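Local coordinates for protein haloacid dehalogenase/epoxide hydrolase family (PDB 2PR7) that is uncharacterised but probably acts as a hydrolase of the haloacid dehalogenase superfamily, with a metal ion bound at the presumed active site, at residues V35-A49 with V60-K74. Sequence-based numbering, arbitrary orientation.
Sequences VGTVILSNDPGGLGA and VVDKVLLSGELGVEK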
loop_
_atom_site.group_PDB
_atom_site.type_symbol
_atom_site.label_atom_id
_atom_site.label_comp_id
_atom_site.label_asym_id
_atom_site.label_seq_id
_atom_site.Cartn_x
_atom_site.Cartn_y
_atom_site.Cartn_z
ATOM N N VAL A 35 -3.935 -11.757 1.392
ATOM C CA VAL A 35 -3.214 -10.578 1.868
ATOM C C VAL A 35 -4.195 -9.431 1.967
ATOM O O VAL A 35 -4.902 -9.170 1.037
ATOM C CB VAL A 35 -2.088 -10.247 0.901
ATOM C CG1 VAL A 35 -1.420 -8.875 1.252
ATOM C CG2 VAL A 35 -1.056 -11.362 0.932
ATOM N N GLY A 36 -4.263 -8.749 3.099
ATOM C CA GLY A 36 -5.073 -7.545 3.200
ATOM C C GLY A 36 -4.367 -6.362 2.559
ATOM O O GLY A 36 -3.152 -6.264 2.601
ATOM N N THR A 37 -5.137 -5.497 1.911
ATOM C CA THR A 37 -4.569 -4.415 1.123
ATOM C C THR A 37 -5.186 -3.089 1.488
ATOM O O THR A 37 -6.403 -2.952 1.569
ATOM C CB THR A 37 -4.736 -4.666 -0.387
ATOM O OG1 THR A 37 -6.114 -4.942 -0.722
ATOM C CG2 THR A 37 -3.895 -5.848 -0.779
ATOM N N VAL A 38 -4.318 -2.105 1.743
ATOM C CA VAL A 38 -4.736 -0.748 2.084
ATOM C C VAL A 38 -3.940 0.250 1.266
ATOM O O VAL A 38 -2.723 0.106 1.123
ATOM C CB VAL A 38 -4.503 -0.419 3.574
ATOM C CG1 VAL A 38 -5.056 0.974 3.897
ATOM C CG2 VAL A 38 -5.149 -1.400 4.422
ATOM N N ILE A 39 -4.613 1.258 0.723
ATOM C CA ILE A 39 -3.946 2.417 0.160
ATOM C C ILE A 39 -3.898 3.428 1.287
ATOM O O ILE A 39 -4.937 3.761 1.875
ATOM C CB ILE A 39 -4.693 3.018 -1.054
ATOM C CG1 ILE A 39 -4.651 2.042 -2.233
ATOM C CG2 ILE A 39 -4.100 4.375 -1.425
ATOM C CD1 ILE A 39 -5.433 2.439 -3.451
ATOM N N LEU A 40 -2.685 3.865 1.610
ATOM C CA LEU A 40 -2.459 4.890 2.647
ATOM C C LEU A 40 -1.799 6.032 1.929
ATOM O O LEU A 40 -0.628 5.948 1.515
ATOM C CB LEU A 40 -1.592 4.426 3.806
ATOM C CG LEU A 40 -1.300 5.405 4.951
ATOM C CD1 LEU A 40 -2.601 5.784 5.687
ATOM C CD2 LEU A 40 -0.279 4.819 5.886
ATOM N N SER A 41 -2.551 7.116 1.765
ATOM C CA SER A 41 -2.094 8.219 0.958
ATOM C C SER A 41 -2.103 9.545 1.727
ATOM O O SER A 41 -3.100 9.859 2.401
ATOM C CB SER A 41 -3.029 8.324 -0.242
ATOM O OG SER A 41 -2.792 9.469 -1.040
ATOM N N ASN A 42 -1.051 10.348 1.554
ATOM C CA ASN A 42 -1.033 11.700 2.079
ATOM C C ASN A 42 -1.703 12.537 0.988
ATOM O O ASN A 42 -1.069 12.842 -0.013
ATOM C CB ASN A 42 0.383 12.209 2.329
ATOM C CG ASN A 42 0.972 11.712 3.662
ATOM O OD1 ASN A 42 0.338 10.970 4.404
ATOM N ND2 ASN A 42 2.203 12.141 3.973
ATOM N N ASP A 43 -2.958 12.904 1.196
ATOM C CA ASP A 43 -3.801 13.500 0.160
ATOM C C ASP A 43 -4.899 14.219 0.946
ATOM O O ASP A 43 -5.288 13.752 2.017
ATOM C CB ASP A 43 -4.428 12.442 -0.744
ATOM C CG ASP A 43 -5.238 13.055 -1.898
ATOM O OD1 ASP A 43 -4.666 13.245 -3.005
ATOM O OD2 ASP A 43 -6.428 13.382 -1.747
ATOM N N PRO A 44 -5.347 15.376 0.461
ATOM C CA PRO A 44 -6.411 16.093 1.187
ATOM C C PRO A 44 -7.715 15.322 1.301
ATOM O O PRO A 44 -8.571 15.644 2.159
ATOM C CB PRO A 44 -6.624 17.344 0.330
ATOM C CG PRO A 44 -5.485 17.435 -0.561
ATOM C CD PRO A 44 -4.842 16.135 -0.699
ATOM N N GLY A 45 -7.909 14.356 0.409
ATOM C CA GLY A 45 -9.082 13.501 0.473
ATOM C C GLY A 45 -10.333 14.214 -0.010
ATOM O O GLY A 45 -10.270 15.154 -0.810
ATOM N N GLY A 46 -11.501 13.758 0.452
ATOM C CA GLY A 46 -12.741 14.308 -0.030
ATOM C C GLY A 46 -13.029 14.005 -1.504
ATOM O O GLY A 46 -12.488 13.032 -2.072
ATOM N N LEU A 47 -13.844 14.856 -2.107
ATOM C CA LEU A 47 -14.360 14.639 -3.450
ATOM C C LEU A 47 -13.229 14.497 -4.488
ATOM O O LEU A 47 -13.322 13.714 -5.414
ATOM C CB LEU A 47 -15.286 15.779 -3.831
ATOM C CG LEU A 47 -15.976 15.728 -5.195
ATOM C CD1 LEU A 47 -16.848 14.481 -5.359
ATOM C CD2 LEU A 47 -16.750 16.990 -5.378
ATOM N N GLY A 48 -12.190 15.283 -4.311
ATOM C CA GLY A 48 -11.057 15.280 -5.204
ATOM C C GLY A 48 -10.298 13.963 -5.244
ATOM O O GLY A 48 -9.595 13.690 -6.233
ATOM N N ALA A 49 -10.451 13.150 -4.197
ATOM C CA ALA A 49 -9.803 11.846 -4.106
ATOM C C ALA A 49 -10.699 10.707 -4.595
ATOM O O ALA A 49 -10.373 9.531 -4.381
ATOM C CB ALA A 49 -9.330 11.575 -2.694
ATOM N N VAL A 60 -10.521 -3.404 -5.663
ATOM C CA VAL A 60 -9.121 -3.552 -6.047
ATOM C C VAL A 60 -8.260 -3.653 -4.790
ATOM O O VAL A 60 -7.320 -4.454 -4.712
ATOM C CB VAL A 60 -8.690 -2.410 -6.967
ATOM C CG1 VAL A 60 -7.221 -2.469 -7.275
ATOM C CG2 VAL A 60 -9.530 -2.421 -8.255
ATOM N N VAL A 61 -8.593 -2.827 -3.797
ATOM C CA VAL A 61 -8.006 -2.934 -2.479
ATOM C C VAL A 61 -9.131 -3.051 -1.455
ATOM O O VAL A 61 -10.301 -2.688 -1.733
ATOM C CB VAL A 61 -7.066 -1.719 -2.193
ATOM C CG1 VAL A 61 -5.986 -1.672 -3.265
ATOM C CG2 VAL A 61 -7.836 -0.410 -2.199
ATOM N N ASP A 62 -8.753 -3.484 -0.253
ATOM C CA ASP A 62 -9.690 -3.625 0.862
ATOM C C ASP A 62 -10.110 -2.273 1.423
ATOM O O ASP A 62 -11.292 -2.073 1.746
ATOM C CB ASP A 62 -9.110 -4.464 1.991
ATOM C CG ASP A 62 -8.957 -5.905 1.596
ATOM O OD1 ASP A 62 -9.941 -6.504 1.106
ATOM O OD2 ASP A 62 -7.856 -6.441 1.767
ATOM N N LYS A 63 -9.147 -1.345 1.540
ATOM C CA LYS A 63 -9.436 -0.070 2.150
ATOM C C LYS A 63 -8.588 1.054 1.556
ATOM O O LYS A 63 -7.450 0.837 1.211
ATOM C CB LYS A 63 -9.133 -0.148 3.624
ATOM C CG LYS A 63 -9.862 -1.225 4.412
ATOM C CD LYS A 63 -11.276 -0.841 4.723
ATOM C CE LYS A 63 -11.891 -1.854 5.678
ATOM N NZ LYS A 63 -11.529 -3.247 5.287
ATOM N N VAL A 64 -9.137 2.264 1.564
ATOM C CA VAL A 64 -8.426 3.466 1.199
ATOM C C VAL A 64 -8.472 4.422 2.397
ATOM O O VAL A 64 -9.563 4.746 2.913
ATOM C CB VAL A 64 -9.083 4.114 -0.056
ATOM C CG1 VAL A 64 -8.599 5.551 -0.258
ATOM C CG2 VAL A 64 -8.820 3.280 -1.331
ATOM N N LEU A 65 -7.298 4.874 2.815
ATOM C CA LEU A 65 -7.143 5.839 3.907
ATOM C C LEU A 65 -6.405 7.077 3.389
ATOM O O LEU A 65 -5.336 6.954 2.780
ATOM C CB LEU A 65 -6.347 5.262 5.106
ATOM C CG LEU A 65 -7.024 4.163 5.914
ATOM C CD1 LEU A 65 -6.108 3.772 7.100
ATOM C CD2 LEU A 65 -8.381 4.590 6.384
ATOM N N LEU A 66 -6.954 8.277 3.638
ATOM C CA LEU A 66 -6.394 9.520 3.127
ATOM C C LEU A 66 -6.097 10.421 4.310
ATOM O O LEU A 66 -6.983 10.664 5.164
ATOM C CB LEU A 66 -7.416 10.198 2.223
ATOM C CG LEU A 66 -7.850 9.295 1.051
ATOM C CD1 LEU A 66 -9.151 9.659 0.307
ATOM C CD2 LEU A 66 -6.686 9.145 0.029
ATOM N N SER A 67 -4.866 10.906 4.391
ATOM C CA SER A 67 -4.449 11.732 5.523
ATOM C C SER A 67 -5.417 12.902 5.832
ATOM O O SER A 67 -5.656 13.190 6.989
ATOM C CB SER A 67 -3.058 12.276 5.261
ATOM O OG SER A 67 -3.037 13.110 4.118
ATOM N N GLY A 68 -5.955 13.567 4.813
ATOM C CA GLY A 68 -6.836 14.710 5.037
ATOM C C GLY A 68 -8.122 14.343 5.761
ATOM O O GLY A 68 -8.828 15.221 6.254
ATOM N N GLU A 69 -8.471 13.063 5.735
ATOM C CA GLU A 69 -9.649 12.518 6.398
ATOM C C GLU A 69 -9.277 11.900 7.745
ATOM O O GLU A 69 -10.074 11.904 8.660
ATOM C CB GLU A 69 -10.335 11.492 5.480
ATOM C CG GLU A 69 -10.818 12.077 4.164
ATOM C CD GLU A 69 -11.346 11.059 3.176
ATOM O OE1 GLU A 69 -11.459 9.840 3.511
ATOM O OE2 GLU A 69 -11.665 11.485 2.040
ATOM N N LEU A 70 -8.060 11.370 7.853
ATOM C CA LEU A 70 -7.589 10.751 9.080
ATOM C C LEU A 70 -7.192 11.749 10.135
ATOM O O LEU A 70 -7.318 11.485 11.312
ATOM C CB LEU A 70 -6.375 9.895 8.821
ATOM C CG LEU A 70 -6.505 8.605 8.039
ATOM C CD1 LEU A 70 -5.093 8.008 7.850
ATOM C CD2 LEU A 70 -7.433 7.626 8.785
ATOM N N GLY A 71 -6.686 12.885 9.734
ATOM C CA GLY A 71 -6.082 13.793 10.703
ATOM C C GLY A 71 -4.641 13.476 11.078
ATOM O O GLY A 71 -4.072 14.159 11.926
ATOM N N VAL A 72 -4.043 12.465 10.447
ATOM C CA VAL A 72 -2.616 12.122 10.655
ATOM C C VAL A 72 -2.036 11.800 9.299
ATOM O O VAL A 72 -2.783 11.458 8.380
ATOM C CB VAL A 72 -2.435 10.915 11.608
ATOM C CG1 VAL A 72 -2.862 11.290 13.011
ATOM C CG2 VAL A 72 -3.199 9.681 11.110
ATOM N N GLU A 73 -0.720 11.928 9.147
ATOM C CA GLU A 73 -0.093 11.685 7.877
ATOM C C GLU A 73 1.184 10.851 8.028
ATOM O O GLU A 73 1.821 10.844 9.069
ATOM C CB GLU A 73 0.226 12.986 7.150
ATOM C CG GLU A 73 1.132 13.917 7.880
ATOM C CD GLU A 73 1.180 15.311 7.225
ATOM O OE1 GLU A 73 0.445 15.579 6.249
ATOM O OE2 GLU A 73 1.959 16.152 7.715
ATOM N N LYS A 74 1.558 10.164 6.967
ATOM C CA LYS A 74 2.849 9.501 6.930
ATOM C C LYS A 74 3.867 10.620 7.020
ATOM O O LYS A 74 3.660 11.661 6.412
ATOM C CB LYS A 74 3.012 8.752 5.606
ATOM C CG LYS A 74 1.962 7.657 5.381
ATOM C CD LYS A 74 2.120 6.994 4.021
ATOM C CE LYS A 74 1.769 7.884 2.831
ATOM N NZ LYS A 74 1.909 7.272 1.529
HETATM O O HOH W 1 -6.885 -7.415 -0.317
HETATM O O HOH W 2 1.384 9.736 0.080
#
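Lys-74 and Asn-42 grip each other twice just past the C-terminal end of strand 36-41, where the chain returns after helix 67-70: Asn-42 ND2 gives an almost straight bond, in its own amide plane, to Lys-74 O (2.9 Å), and OD1 takes Lys-74 N on a lone pair. These paired bonds fix the rotation of the amide. The lysine chain, bent at chi3 (-69°), runs back alongside Leu-40, so that NZ reaches Leu-40 O at 2.9 Å, tilted from the carbonyl plane. A salt bridge to Asp-98 and a water shared with Asn-42 N also hold NZ; the lysine side chain lies about 5 Å from the bound calcium ion, a placement consistent with the active-site lysine of haloacid dehalogenase-like hydrolases.

Beyond strand 36-41, Ser-67 OG accepts from Asp-43 N (2.9 Å), while Asp-43 OD2 closes an Asx turn onto Gly-45 N. Glu-69, extended beyond CG, meets Gly-46 N with the anti lone pair of OE2 (2.8 Å); the same oxygen is salt-bridged to Arg-53. At the other end Asp-62 OD2 receives Thr-37 N, and Thr-37 OG1, set between its backbone N and carbonyl carbon (chi1 53°), faces Asp-62 and accepts from its backbone N. Between these ends runs a parallel ladder pairing Val-38 to Ser-41 with Lys-63 to Leu-66.

On one face Ile-39 CD1 lies against Val-61 CG2 (3.9 Å) and beside Val-64, and Leu-66 spreads CD1 onto Ala-49 CB (3.6 Å) and CD2 onto Ser-41 CB. On the other, Leu-40 CD1 touches Leu-65 CB and Leu-70 CD1.

Helix 50-57 completes this right-handed beta-alpha-beta crossover and packs on Ile-39 and Val-64, whereas helix 77-86 covers Leu-40 and Leu-65. Strand 63-66 forms one edge of the Rossmann-like parallel sheet, and strand 36-41 pairs onward with strand 4-7.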